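Local coordinates for yuaD protein (Bacillus subtilis, PDB 1ORU) that is of unknown function but, as a MOSC-domain protein, may bind molybdenum and pyridoxal phosphate and take part in metal-sulfur cluster biosynthesis, at residues Gly14-Asp19 with Phe23-Met28; Leu31-Gly36 with Ile115-Gly120; Phe64-Ile69 with Leu124-Asn129; Glu92-Asn97 with Gly159-Val164. All blocks are in the same frame, centred on the assembly; numbering follows the deposited sequence.

How the contacts relate
All four contacts reach the same mixed sheet. Contact 1 is the local hairpin; the others join segments far apart in the chain. Contacts 1 and 4 have centres about 12 Å apart and share bonds: Y16 N to N97 O, and T25 OG1 to A96 O. Contacts 3 and 4, with centres about 11 Å apart, meet along neighbouring strands, where E126 N lies 2.8 Å from V164 O. Contact 2 touches contact 1 through L31 against L15 and contact 3 through F33 against I69. A bound sulfate, probably from the crystallisation liquor, lies about 4 Å from the R67 side chain of contact 3. Contacts 2 and 3 also touch the second subunit.

Contact 1 of 4, residues Gly14-Asp19 with Phe23-Met28; sequences GLYIAD and FVTKQM
I17 and K26 face each other as an antiparallel hydrogen-bonded pair. I17 N bonds to K26 O at 3.0 Å, and K26 N bonds back to I17 O at 2.9 Å. Next to them, Y16 and Q27 form a non-hydrogen-bonded pair with CA atoms 4.2 Å apart. The Y16 ring crosses the Q27 side chain at a slant: its CD1 is 3.5 Å from Q27 CA, and its CE1 is near Q27 CB and CG. The ring and the Q27 amide are tilted by 34°. Y16 CB also meets T25 OG1 at 3.3 Å, where the two side chains cross at about a right angle. On the other face, I17 CG2 touches CG of the selenomethionine M28 at 3.7 Å. At the exposed end, D19 OD1 and K26 NZ form a salt bridge at 3.5 Å. K26 reaches it with CG between its backbone N and carbonyl carbon (chi1 59°) and a bend at chi3. With an alanine here instead of Y16, the ring's place beside Q27 CA and CB would probably be left as a gap, and the Q27 side chain would be freer to turn. Further out, T25 OG1 is bonded to A96 O, and the Y16 backbone pairs with N97. The Y16 side chain also touches P91, E92 and A99. The arrangement is a beta hairpin of strands 5-17 and 26-28, part of the mixed sheet of this MOSC-family protein.

Contact 2 of 4, residues Leu31-Gly36 with Ile115-Gly120; sequences LDFDYG and IIFPSG
F33 and F117 meet through their rings alone, in a T-shaped (edge-to-face) aromatic pair. The pair joins strand 30-33 to the turn of the hairpin formed by strands 114-116 and 122-128 in this MOSC-family fold. The edge of F33 is directed toward the face of F117. The ring planes stand at 86°, and the centroids are 5.7 Å apart. The backbones stay well apart: the nearest CA atoms, those of F33 and G120, are 10.3 Å from each other. Both side chains point toward the other segment, with CG anti to the carbonyl carbon (chi1 -76° for F33 and -69° for F117), and only the ring ends meet.

Other apolar packing helps to bury the pair. Both rings rest on V173 of strand 171-174, which pairs with strand 30-33. F117 also touches I179 of strand 178-184 and A12 of strand 5-17.

No hydrogen bond crosses the contact. F117 to G120 is a type I beta turn, closed by G120 N to F117 O at 2.9 Å. The residue that brings the ring thus also supplies the carbonyl that closes the turn. S119 OG ties this turn to A172 O and A121 N.

The van der Waals touch between the rings is narrow. On the F33 side it is made by CE2, and it comes in off-centre on F117, nearer CE2 and CZ. F33 CE2 is 4.1 Å from F117 CZ and 3.8 Å from F117 CE2.

Contact 3 of 4, residues Phe64-Ile69 with Leu124-Asn129; sequences FNRRQI and LCEGEN
R66 and E126 cross with their guanidinium and carboxylate planes 69° apart. R66 stretches out from CG to NE, and NE gives a salt-bridge hydrogen bond of 2.7 Å to E126 OE1. OE1 lies in the guanidinium plane and is met on its anti side. R66 NH2 adds a weak bond to the same oxygen at 3.4 Å. E126 O sits over one face of the guanidinium, without a hydrogen bond.

R67 takes a different pose. Its chain bends at chi3 and turns the guanidinium end-on to N129. NH1 and NH2 both bond to N129 OD1, at 2.9 Å and 2.8 Å. They come from one face of the amide, whose plane is turned 48° from the guanidinium. Two bonds to one oxygen probably hold the R67 guanidinium against turning.

A leucine in place of R66 would probably leave the E126 carboxylate without its charge mate, its OE2 still close to E126 OE2 of the second subunit. R66 also packs on G112 of that subunit, so the salt bridge lies at the dimer interface. R67, with R53 beside it, is about 4 Å from a bound sulfate, probably from the crystallisation liquor but consistent with an anion-binding pocket in this MOSC domain.

Contact 4 of 4, residues Glu92-Asn97 with Gly159-Val164; sequences EWLGAN and GIRGIV
L94 O is gripped by two groups. R161 NH2 bonds to it at 2.9 Å with an N-H...O angle of 166°. A water donates to the same oxygen at 2.8 Å. That water in turn accepts from R161 NH1 at 2.9 Å. Both nitrogens at the end of R161 thus serve one backbone carbonyl, one directly and one through water.

NH2 lies in the carbonyl plane of L94 and meets O on a lone pair. L94 O lies at the edge of the guanidinium, close to its plane. L94 CB points toward R161 and comes 3.8 Å from NH2 and 3.9 Å from NH1. The methylene therefore sits beside the guanidinium.

R161 reaches across from its own loop. CG is anti to the backbone N (chi1 -167°), and the chain then bends at chi2, which at -123° is off a staggered position. The guanidinium is thereby brought to L94 O. Both residues are buried, so the bond pairs a buried charged group with a buried carbonyl. The carbonyl would probably ease the cost of burying that charge. On its own side, 92-97 turns tightly, with G95 N bonded to E92 O at 3.0 Å.

The contact ties the loop ahead of strand 98-101 to the loop ahead of strand 163-169. The L94 side chain also touches C77 of helix 74-84 and P135 of helix 133-142. R161 packs on N129, on the same P135 and on V72 of strand 69-73.

Contact 1 of 4, residues Gly14-Asp19 with Phe23-Met28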
loop_
_atom_site.group_PDB
_atom_site.type_symbol
_atom_site.label_atom_id
_atom_site.label_comp_id
_atom_site.label_asym_id
_atom_site.label_seq_id
_atom_site.Cartn_x
_atom_site.Cartn_y
_atom_site.Cartn_z
ATOM N N GLY A 14 -3.891 -16.768 16.481
ATOM C CA GLY A 14 -3.680 -15.931 17.645
ATOM C C GLY A 14 -3.730 -14.445 17.357
ATOM O O GLY A 14 -3.420 -14.007 16.247
ATOM N N LEU A 15 -4.138 -13.677 18.362
ATOM C CA LEU A 15 -4.227 -12.223 18.266
ATOM C C LEU A 15 -3.387 -11.681 19.420
ATOM O O LEU A 15 -3.399 -12.251 20.519
ATOM C CB LEU A 15 -5.678 -11.765 18.411
ATOM C CG LEU A 15 -6.675 -12.351 17.409
ATOM C CD1 LEU A 15 -8.070 -11.831 17.739
ATOM C CD2 LEU A 15 -6.277 -11.975 15.975
ATOM N N TYR A 16 -2.664 -10.588 19.186
ATOM C CA TYR A 16 -1.793 -10.029 20.219
ATOM C C TYR A 16 -1.716 -8.508 20.149
ATOM O O TYR A 16 -1.870 -7.914 19.081
ATOM C CB TYR A 16 -0.375 -10.583 20.057
ATOM C CG TYR A 16 -0.299 -12.050 19.704
ATOM C CD1 TYR A 16 -0.037 -13.011 20.678
ATOM C CD2 TYR A 16 -0.466 -12.473 18.386
ATOM C CE1 TYR A 16 0.060 -14.361 20.341
ATOM C CE2 TYR A 16 -0.372 -13.815 18.040
ATOM C CZ TYR A 16 -0.108 -14.754 19.017
ATOM O OH TYR A 16 -0.008 -16.082 18.670
ATOM N N ILE A 17 -1.446 -7.879 21.288
ATOM C CA ILE A 17 -1.340 -6.429 21.327
ATOM C C ILE A 17 -0.085 -5.985 22.070
ATOM O O ILE A 17 0.379 -6.667 22.986
ATOM C CB ILE A 17 -2.564 -5.800 22.027
ATOM C CG1 ILE A 17 -2.558 -4.284 21.828
ATOM C CG2 ILE A 17 -2.537 -6.129 23.516
ATOM C CD1 ILE A 17 -3.780 -3.585 22.398
ATOM N N ALA A 18 0.465 -4.848 21.653
ATOM C CA ALA A 18 1.641 -4.266 22.295
ATOM C C ALA A 18 1.063 -3.091 23.076
ATOM O O ALA A 18 0.953 -1.987 22.548
ATOM C CB ALA A 18 2.632 -3.774 21.242
ATOM N N ASP A 19 0.677 -3.337 24.327
ATOM C CA ASP A 19 0.061 -2.300 25.149
ATOM C C ASP A 19 1.029 -1.413 25.925
ATOM O O ASP A 19 0.606 -0.506 26.645
ATOM C CB ASP A 19 -0.960 -2.929 26.107
ATOM C CG ASP A 19 -0.331 -3.914 27.073
ATOM O OD1 ASP A 19 0.370 -4.844 26.619
ATOM O OD2 ASP A 19 -0.548 -3.760 28.292
ATOM N N PHE A 23 7.916 -4.035 22.177
ATOM C CA PHE A 23 7.295 -4.502 20.948
ATOM C C PHE A 23 6.880 -5.964 21.043
ATOM O O PHE A 23 6.223 -6.484 20.144
ATOM C CB PHE A 23 8.198 -4.258 19.726
ATOM C CG PHE A 23 9.421 -5.126 19.664
ATOM C CD1 PHE A 23 9.317 -6.496 19.441
ATOM C CD2 PHE A 23 10.689 -4.560 19.771
ATOM C CE1 PHE A 23 10.457 -7.289 19.322
ATOM C CE2 PHE A 23 11.835 -5.343 19.654
ATOM C CZ PHE A 23 11.718 -6.711 19.428
ATOM N N VAL A 24 7.261 -6.629 22.131
ATOM C CA VAL A 24 6.863 -8.017 22.328
ATOM C C VAL A 24 5.401 -7.935 22.754
ATOM O O VAL A 24 5.065 -7.348 23.784
ATOM C CB VAL A 24 7.714 -8.705 23.415
ATOM C CG1 VAL A 24 7.140 -10.071 23.752
ATOM C CG2 VAL A 24 9.142 -8.853 22.913
ATOM N N THR A 25 4.532 -8.512 21.934
ATOM C CA THR A 25 3.099 -8.465 22.172
ATOM C C THR A 25 2.589 -9.522 23.144
ATOM O O THR A 25 3.305 -10.474 23.472
ATOM C CB THR A 25 2.358 -8.598 20.831
ATOM O OG1 THR A 25 2.788 -9.792 20.163
ATOM C CG2 THR A 25 2.679 -7.405 19.940
ATOM N N LYS A 26 1.355 -9.337 23.617
ATOM C CA LYS A 26 0.738 -10.293 24.532
ATOM C C LYS A 26 -0.596 -10.752 23.956
ATOM O O LYS A 26 -1.372 -9.952 23.425
ATOM C CB LYS A 26 0.554 -9.695 25.933
ATOM C CG LYS A 26 -0.296 -8.453 26.012
ATOM C CD LYS A 26 -0.367 -7.950 27.449
ATOM C CE LYS A 26 1.017 -7.614 27.991
ATOM N NZ LYS A 26 0.955 -7.028 29.354
ATOM N N GLN A 27 -0.852 -12.050 24.058
ATOM C CA GLN A 27 -2.061 -12.630 23.498
ATOM C C GLN A 27 -3.365 -12.121 24.104
ATOM O O GLN A 27 -3.472 -11.907 25.317
ATOM C CB GLN A 27 -1.988 -14.158 23.577
ATOM C CG GLN A 27 -3.051 -14.863 22.751
ATOM C CD GLN A 27 -2.743 -16.333 22.523
ATOM O OE1 GLN A 27 -1.902 -16.919 23.209
ATOM N NE2 GLN A 27 -3.433 -16.938 21.563
HETATM N N MSE A 28 -4.345 -11.921 23.228
HETATM C CA MSE A 28 -5.666 -11.433 23.596
HETATM C C MSE A 28 -6.705 -12.347 22.962
HETATM O O MSE A 28 -6.437 -12.994 21.947
HETATM C CB MSE A 28 -5.882 -10.018 23.045
HETATM C CG MSE A 28 -4.911 -8.969 23.540
HETATM SE SE MSE A 28 -5.181 -8.553 25.405
HETATM C CE MSE A 28 -6.786 -7.487 25.251
HETATM O O HOH W 1 -5.505 -14.994 20.561
#

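Contact 2 of 4, residues Leu31-Gly36 with Ile115-Gly120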
loop_
_atom_site.group_PDB
_atom_site.type_symbol
_atom_site.label_atom_id
_atom_site.label_comp_id
_atom_site.label_asym_id
_atom_site.label_seq_id
_atom_site.Cartn_x
_atom_site.Cartn_y
_atom_site.Cartn_z
ATOM N N LEU A 31 -9.511 -8.435 19.508
ATOM C CA LEU A 31 -8.838 -7.189 19.151
ATOM C C LEU A 31 -9.804 -6.343 18.341
ATOM O O LEU A 31 -10.638 -6.871 17.601
ATOM C CB LEU A 31 -7.599 -7.440 18.287
ATOM C CG LEU A 31 -6.343 -8.074 18.884
ATOM C CD1 LEU A 31 -5.284 -8.210 17.793
ATOM C CD2 LEU A 31 -5.822 -7.209 20.025
ATOM N N ASP A 32 -9.701 -5.028 18.494
ATOM C CA ASP A 32 -10.532 -4.127 17.721
ATOM C C ASP A 32 -9.644 -3.522 16.646
ATOM O O ASP A 32 -8.558 -3.019 16.943
ATOM C CB ASP A 32 -11.102 -3.009 18.595
ATOM C CG ASP A 32 -12.181 -3.494 19.529
ATOM O OD1 ASP A 32 -13.124 -4.163 19.051
ATOM O OD2 ASP A 32 -12.093 -3.201 20.740
ATOM N N PHE A 33 -10.083 -3.610 15.397
ATOM C CA PHE A 33 -9.344 -3.017 14.291
ATOM C C PHE A 33 -10.113 -1.756 13.926
ATOM O O PHE A 33 -11.334 -1.789 13.768
ATOM C CB PHE A 33 -9.313 -3.930 13.058
ATOM C CG PHE A 33 -8.362 -5.093 13.161
ATOM C CD1 PHE A 33 -7.418 -5.169 14.181
ATOM C CD2 PHE A 33 -8.395 -6.105 12.203
ATOM C CE1 PHE A 33 -6.516 -6.237 14.245
ATOM C CE2 PHE A 33 -7.498 -7.175 12.255
ATOM C CZ PHE A 33 -6.559 -7.241 13.279
ATOM N N ASP A 34 -9.401 -0.646 13.807
ATOM C CA ASP A 34 -10.028 0.618 13.438
ATOM C C ASP A 34 -9.021 1.316 12.533
ATOM O O ASP A 34 -7.873 0.885 12.431
ATOM C CB ASP A 34 -10.296 1.465 14.688
ATOM C CG ASP A 34 -11.275 2.603 14.431
ATOM O OD1 ASP A 34 -11.644 2.841 13.262
ATOM O OD2 ASP A 34 -11.680 3.263 15.411
ATOM N N TYR A 35 -9.438 2.381 11.859
ATOM C CA TYR A 35 -8.500 3.088 11.002
ATOM C C TYR A 35 -7.321 3.502 11.883
ATOM O O TYR A 35 -7.508 4.117 12.931
ATOM C CB TYR A 35 -9.180 4.306 10.377
ATOM C CG TYR A 35 -10.330 3.921 9.472
ATOM C CD1 TYR A 35 -10.123 3.088 8.376
ATOM C CD2 TYR A 35 -11.625 4.375 9.722
ATOM C CE1 TYR A 35 -11.182 2.713 7.546
ATOM C CE2 TYR A 35 -12.687 4.011 8.898
ATOM C CZ TYR A 35 -12.457 3.180 7.810
ATOM O OH TYR A 35 -13.501 2.824 6.980
ATOM N N GLY A 36 -6.113 3.137 11.473
ATOM C CA GLY A 36 -4.943 3.473 12.264
ATOM C C GLY A 36 -4.351 2.248 12.941
ATOM O O GLY A 36 -3.190 2.260 13.366
ATOM N N ILE A 115 -7.369 -9.329 3.543
ATOM C CA ILE A 115 -7.628 -10.400 4.506
ATOM C C ILE A 115 -8.865 -9.929 5.267
ATOM O O ILE A 115 -8.824 -8.919 5.980
ATOM C CB ILE A 115 -6.467 -10.592 5.503
ATOM C CG1 ILE A 115 -5.207 -11.025 4.749
ATOM C CG2 ILE A 115 -6.851 -11.643 6.547
ATOM C CD1 ILE A 115 -3.975 -11.151 5.627
ATOM N N ILE A 116 -9.962 -10.665 5.121
ATOM C CA ILE A 116 -11.222 -10.287 5.745
ATOM C C ILE A 116 -11.698 -11.265 6.815
ATOM O O ILE A 116 -11.660 -12.483 6.626
ATOM C CB ILE A 116 -12.304 -10.125 4.657
ATOM C CG1 ILE A 116 -11.810 -9.133 3.599
ATOM C CG2 ILE A 116 -13.615 -9.643 5.273
ATOM C CD1 ILE A 116 -12.828 -8.826 2.513
ATOM N N PHE A 117 -12.142 -10.709 7.938
ATOM C CA PHE A 117 -12.622 -11.473 9.082
ATOM C C PHE A 117 -14.153 -11.592 9.075
ATOM O O PHE A 117 -14.831 -10.859 8.360
ATOM C CB PHE A 117 -12.126 -10.802 10.369
ATOM C CG PHE A 117 -10.633 -10.902 10.571
ATOM C CD1 PHE A 117 -10.100 -11.787 11.501
ATOM C CD2 PHE A 117 -9.759 -10.105 9.834
ATOM C CE1 PHE A 117 -8.709 -11.876 11.700
ATOM C CE2 PHE A 117 -8.373 -10.187 10.024
ATOM C CZ PHE A 117 -7.849 -11.075 10.960
ATOM N N PRO A 118 -14.719 -12.527 9.862
ATOM C CA PRO A 118 -16.177 -12.721 9.915
ATOM C C PRO A 118 -16.990 -11.474 10.264
ATOM O O PRO A 118 -18.130 -11.322 9.820
ATOM C CB PRO A 118 -16.342 -13.822 10.962
ATOM C CG PRO A 118 -15.088 -14.634 10.780
ATOM C CD PRO A 118 -14.029 -13.555 10.661
ATOM N N SER A 119 -16.405 -10.591 11.057
ATOM C CA SER A 119 -17.084 -9.365 11.466
ATOM C C SER A 119 -17.148 -8.354 10.335
ATOM O O SER A 119 -17.943 -7.411 10.369
ATOM C CB SER A 119 -16.332 -8.728 12.620
ATOM O OG SER A 119 -15.071 -8.286 12.161
ATOM N N GLY A 120 -16.293 -8.547 9.337
ATOM C CA GLY A 120 -16.240 -7.612 8.232
ATOM C C GLY A 120 -14.935 -6.836 8.297
ATOM O O GLY A 120 -14.553 -6.177 7.333
#

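Contact 3 of 4, residues Phe64-Ile69 with Leu124-Asn129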
loop_
_atom_site.group_PDB
_atom_site.type_symbol
_atom_site.label_atom_id
_atom_site.label_comp_id
_atom_site.label_asym_id
_atom_site.label_seq_id
_atom_site.Cartn_x
_atom_site.Cartn_y
_atom_site.Cartn_z
ATOM N N PHE A 64 2.962 9.069 7.253
ATOM C CA PHE A 64 1.770 8.249 7.376
ATOM C C PHE A 64 2.158 6.886 7.955
ATOM O O PHE A 64 3.207 6.343 7.614
ATOM C CB PHE A 64 1.128 8.048 6.004
ATOM C CG PHE A 64 -0.005 7.078 6.018
ATOM C CD1 PHE A 64 -1.217 7.418 6.609
ATOM C CD2 PHE A 64 0.151 5.807 5.477
ATOM C CE1 PHE A 64 -2.265 6.501 6.666
ATOM C CE2 PHE A 64 -0.890 4.880 5.529
ATOM C CZ PHE A 64 -2.100 5.230 6.125
ATOM N N ASN A 65 1.307 6.335 8.816
ATOM C CA ASN A 65 1.581 5.035 9.427
ATOM C C ASN A 65 1.077 3.882 8.564
ATOM O O ASN A 65 -0.081 3.470 8.641
ATOM C CB ASN A 65 0.963 4.966 10.823
ATOM C CG ASN A 65 1.184 3.619 11.492
ATOM O OD1 ASN A 65 2.117 2.889 11.153
ATOM N ND2 ASN A 65 0.332 3.292 12.454
ATOM N N ARG A 66 1.984 3.361 7.754
ATOM C CA ARG A 66 1.714 2.271 6.831
ATOM C C ARG A 66 1.757 0.892 7.500
ATOM O O ARG A 66 1.109 -0.050 7.048
ATOM C CB ARG A 66 2.756 2.337 5.723
ATOM C CG ARG A 66 2.643 1.288 4.670
ATOM C CD ARG A 66 3.919 1.250 3.855
ATOM N NE ARG A 66 3.734 0.459 2.648
ATOM C CZ ARG A 66 4.701 -0.209 2.033
ATOM N NH1 ARG A 66 5.934 -0.187 2.520
ATOM N NH2 ARG A 66 4.433 -0.887 0.924
ATOM N N ARG A 67 2.528 0.780 8.575
ATOM C CA ARG A 67 2.678 -0.482 9.289
ATOM C C ARG A 67 1.763 -0.534 10.515
ATOM O O ARG A 67 2.227 -0.528 11.658
ATOM C CB ARG A 67 4.145 -0.650 9.695
ATOM C CG ARG A 67 5.103 -0.709 8.498
ATOM C CD ARG A 67 6.551 -0.466 8.919
ATOM N NE ARG A 67 6.974 -1.424 9.935
ATOM C CZ ARG A 67 7.405 -2.656 9.679
ATOM N NH1 ARG A 67 7.489 -3.089 8.429
ATOM N NH2 ARG A 67 7.720 -3.466 10.683
ATOM N N GLN A 68 0.458 -0.595 10.265
ATOM C CA GLN A 68 -0.539 -0.621 11.333
ATOM C C GLN A 68 -0.741 -1.976 11.993
ATOM O O GLN A 68 -0.937 -2.051 13.201
ATOM C CB GLN A 68 -1.881 -0.123 10.795
ATOM C CG GLN A 68 -1.873 1.350 10.442
ATOM C CD GLN A 68 -3.108 1.772 9.671
ATOM O OE1 GLN A 68 -4.165 1.156 9.788
ATOM N NE2 GLN A 68 -2.983 2.838 8.891
ATOM N N ILE A 69 -0.697 -3.042 11.201
ATOM C CA ILE A 69 -0.904 -4.391 11.721
ATOM C C ILE A 69 0.180 -5.322 11.196
ATOM O O ILE A 69 0.489 -5.316 10.005
ATOM C CB ILE A 69 -2.282 -4.956 11.278
ATOM C CG1 ILE A 69 -3.414 -4.040 11.757
ATOM C CG2 ILE A 69 -2.474 -6.364 11.834
ATOM C CD1 ILE A 69 -3.605 -4.019 13.270
ATOM N N LEU A 124 -5.596 -4.487 4.534
ATOM C CA LEU A 124 -5.034 -4.252 3.207
ATOM C C LEU A 124 -3.554 -4.608 3.301
ATOM O O LEU A 124 -2.831 -4.044 4.116
ATOM C CB LEU A 124 -5.185 -2.778 2.821
ATOM C CG LEU A 124 -4.428 -2.315 1.572
ATOM C CD1 LEU A 124 -5.011 -2.979 0.327
ATOM C CD2 LEU A 124 -4.519 -0.792 1.461
ATOM N N CYS A 125 -3.099 -5.537 2.472
ATOM C CA CYS A 125 -1.693 -5.941 2.519
ATOM C C CYS A 125 -0.719 -4.861 2.018
ATOM O O CYS A 125 -0.848 -4.356 0.893
ATOM C CB CYS A 125 -1.490 -7.225 1.716
ATOM S SG CYS A 125 0.206 -7.830 1.805
ATOM N N GLU A 126 0.245 -4.503 2.865
ATOM C CA GLU A 126 1.256 -3.520 2.502
ATOM C C GLU A 126 2.643 -4.146 2.312
ATOM O O GLU A 126 3.673 -3.488 2.485
ATOM C CB GLU A 126 1.318 -2.393 3.538
ATOM C CG GLU A 126 0.154 -1.401 3.443
ATOM C CD GLU A 126 0.159 -0.583 2.156
ATOM O OE1 GLU A 126 1.249 -0.148 1.732
ATOM O OE2 GLU A 126 -0.927 -0.355 1.574
ATOM N N GLY A 127 2.663 -5.428 1.971
ATOM C CA GLY A 127 3.923 -6.088 1.683
ATOM C C GLY A 127 4.725 -6.734 2.787
ATOM O O GLY A 127 4.324 -6.771 3.950
ATOM N N GLU A 128 5.896 -7.226 2.396
ATOM C CA GLU A 128 6.801 -7.914 3.303
ATOM C C GLU A 128 7.311 -7.083 4.460
ATOM O O GLU A 128 7.605 -5.899 4.319
ATOM C CB GLU A 128 8.022 -8.435 2.547
ATOM C CG GLU A 128 7.726 -9.362 1.395
ATOM C CD GLU A 128 8.994 -9.946 0.810
ATOM O OE1 GLU A 128 8.920 -10.585 -0.262
ATOM O OE2 GLU A 128 10.068 -9.765 1.426
ATOM N N ASN A 129 7.436 -7.732 5.609
ATOM C CA ASN A 129 7.967 -7.076 6.788
ATOM C C ASN A 129 9.434 -7.501 6.813
ATOM O O ASN A 129 9.747 -8.663 7.069
ATOM C CB ASN A 129 7.232 -7.565 8.036
ATOM C CG ASN A 129 7.642 -6.815 9.282
ATOM O OD1 ASN A 129 8.230 -5.732 9.206
ATOM N ND2 ASN A 129 7.326 -7.381 10.442
HETATM O O HOH W 2 2.165 0.265 -0.923
#

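Contact 4 of 4, residues Glu92-Asn97 with Gly159-Val164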
loop_
_atom_site.group_PDB
_atom_site.type_symbol
_atom_site.label_atom_id
_atom_site.label_comp_id
_atom_site.label_asym_id
_atom_site.label_seq_id
_atom_site.Cartn_x
_atom_site.Cartn_y
_atom_site.Cartn_z
ATOM N N GLU A 92 4.709 -13.622 19.425
ATOM C CA GLU A 92 4.890 -12.525 20.374
ATOM C C GLU A 92 6.289 -11.923 20.306
ATOM O O GLU A 92 6.462 -10.703 20.382
ATOM C CB GLU A 92 4.630 -13.000 21.808
ATOM C CG GLU A 92 3.207 -13.457 22.074
ATOM C CD GLU A 92 3.045 -14.965 22.010
ATOM O OE1 GLU A 92 3.515 -15.582 21.031
ATOM O OE2 GLU A 92 2.430 -15.532 22.941
ATOM N N TRP A 93 7.285 -12.791 20.177
ATOM C CA TRP A 93 8.671 -12.353 20.115
ATOM C C TRP A 93 8.933 -11.491 18.887
ATOM O O TRP A 93 9.835 -10.647 18.891
ATOM C CB TRP A 93 9.604 -13.559 20.080
ATOM C CG TRP A 93 9.438 -14.505 21.229
ATOM C CD1 TRP A 93 8.765 -14.278 22.397
ATOM C CD2 TRP A 93 9.981 -15.823 21.327
ATOM N NE1 TRP A 93 8.859 -15.378 23.218
ATOM C CE2 TRP A 93 9.600 -16.340 22.584
ATOM C CE3 TRP A 93 10.756 -16.619 20.473
ATOM C CZ2 TRP A 93 9.966 -17.621 23.008
ATOM C CZ3 TRP A 93 11.121 -17.890 20.893
ATOM C CH2 TRP A 93 10.725 -18.379 22.153
ATOM N N LEU A 94 8.148 -11.709 17.839
ATOM C CA LEU A 94 8.309 -10.952 16.603
ATOM C C LEU A 94 7.395 -9.731 16.578
ATOM O O LEU A 94 7.337 -9.008 15.582
ATOM C CB LEU A 94 8.016 -11.849 15.398
ATOM C CG LEU A 94 8.838 -13.138 15.294
ATOM C CD1 LEU A 94 8.391 -13.938 14.074
ATOM C CD2 LEU A 94 10.310 -12.808 15.196
ATOM N N GLY A 95 6.685 -9.504 17.678
ATOM C CA GLY A 95 5.784 -8.368 17.770
ATOM C C GLY A 95 4.577 -8.456 16.850
ATOM O O GLY A 95 4.014 -7.435 16.446
ATOM N N ALA A 96 4.174 -9.674 16.511
ATOM C CA ALA A 96 3.026 -9.861 15.627
ATOM C C ALA A 96 1.706 -9.555 16.333
ATOM O O ALA A 96 1.583 -9.733 17.544
ATOM C CB ALA A 96 3.007 -11.287 15.096
ATOM N N ASN A 97 0.723 -9.091 15.566
ATOM C CA ASN A 97 -0.600 -8.788 16.103
ATOM C C ASN A 97 -1.544 -9.923 15.738
ATOM O O ASN A 97 -2.545 -10.159 16.411
ATOM C CB ASN A 97 -1.132 -7.482 15.521
ATOM C CG ASN A 97 -0.293 -6.294 15.919
ATOM O OD1 ASN A 97 -0.166 -5.979 17.108
ATOM N ND2 ASN A 97 0.296 -5.632 14.935
ATOM N N GLY A 159 12.312 -13.218 3.771
ATOM C CA GLY A 159 11.402 -13.911 2.877
ATOM C C GLY A 159 10.342 -14.754 3.562
ATOM O O GLY A 159 9.462 -15.296 2.894
ATOM N N ILE A 160 10.425 -14.881 4.884
ATOM C CA ILE A 160 9.455 -15.664 5.645
ATOM C C ILE A 160 9.171 -15.021 6.994
ATOM O O ILE A 160 8.844 -15.708 7.960
ATOM C CB ILE A 160 9.946 -17.123 5.895
ATOM C CG1 ILE A 160 11.310 -17.112 6.594
ATOM C CG2 ILE A 160 10.020 -17.884 4.583
ATOM C CD1 ILE A 160 11.861 -18.516 6.890
ATOM N N ARG A 161 9.277 -13.701 7.065
ATOM C CA ARG A 161 9.042 -13.021 8.328
ATOM C C ARG A 161 7.650 -12.392 8.419
ATOM O O ARG A 161 7.341 -11.697 9.385
ATOM C CB ARG A 161 10.128 -11.966 8.564
ATOM C CG ARG A 161 10.164 -11.411 9.984
ATOM C CD ARG A 161 10.008 -9.910 9.965
ATOM N NE ARG A 161 10.004 -9.305 11.295
ATOM C CZ ARG A 161 9.022 -9.416 12.185
ATOM N NH1 ARG A 161 7.930 -10.128 11.910
ATOM N NH2 ARG A 161 9.119 -8.785 13.348
ATOM N N GLY A 162 6.806 -12.639 7.422
ATOM C CA GLY A 162 5.460 -12.090 7.460
ATOM C C GLY A 162 5.249 -10.786 6.707
ATOM O O GLY A 162 6.132 -10.313 5.990
ATOM N N ILE A 163 4.074 -10.193 6.901
ATOM C CA ILE A 163 3.698 -8.957 6.226
ATOM C C ILE A 163 3.145 -7.910 7.185
ATOM O O ILE A 163 2.902 -8.184 8.366
ATOM C CB ILE A 163 2.602 -9.236 5.173
ATOM C CG1 ILE A 163 1.334 -9.754 5.878
ATOM C CG2 ILE A 163 3.102 -10.262 4.162
ATOM C CD1 ILE A 163 0.171 -10.094 4.953
ATOM N N VAL A 164 2.966 -6.700 6.665
ATOM C CA VAL A 164 2.376 -5.609 7.428
ATOM C C VAL A 164 1.157 -5.158 6.637
ATOM O O VAL A 164 1.132 -5.276 5.409
ATOM C CB VAL A 164 3.346 -4.422 7.625
ATOM C CG1 VAL A 164 4.360 -4.766 8.706
ATOM C CG2 VAL A 164 4.053 -4.092 6.321
HETATM O O HOH W 3 5.557 -9.442 13.465
#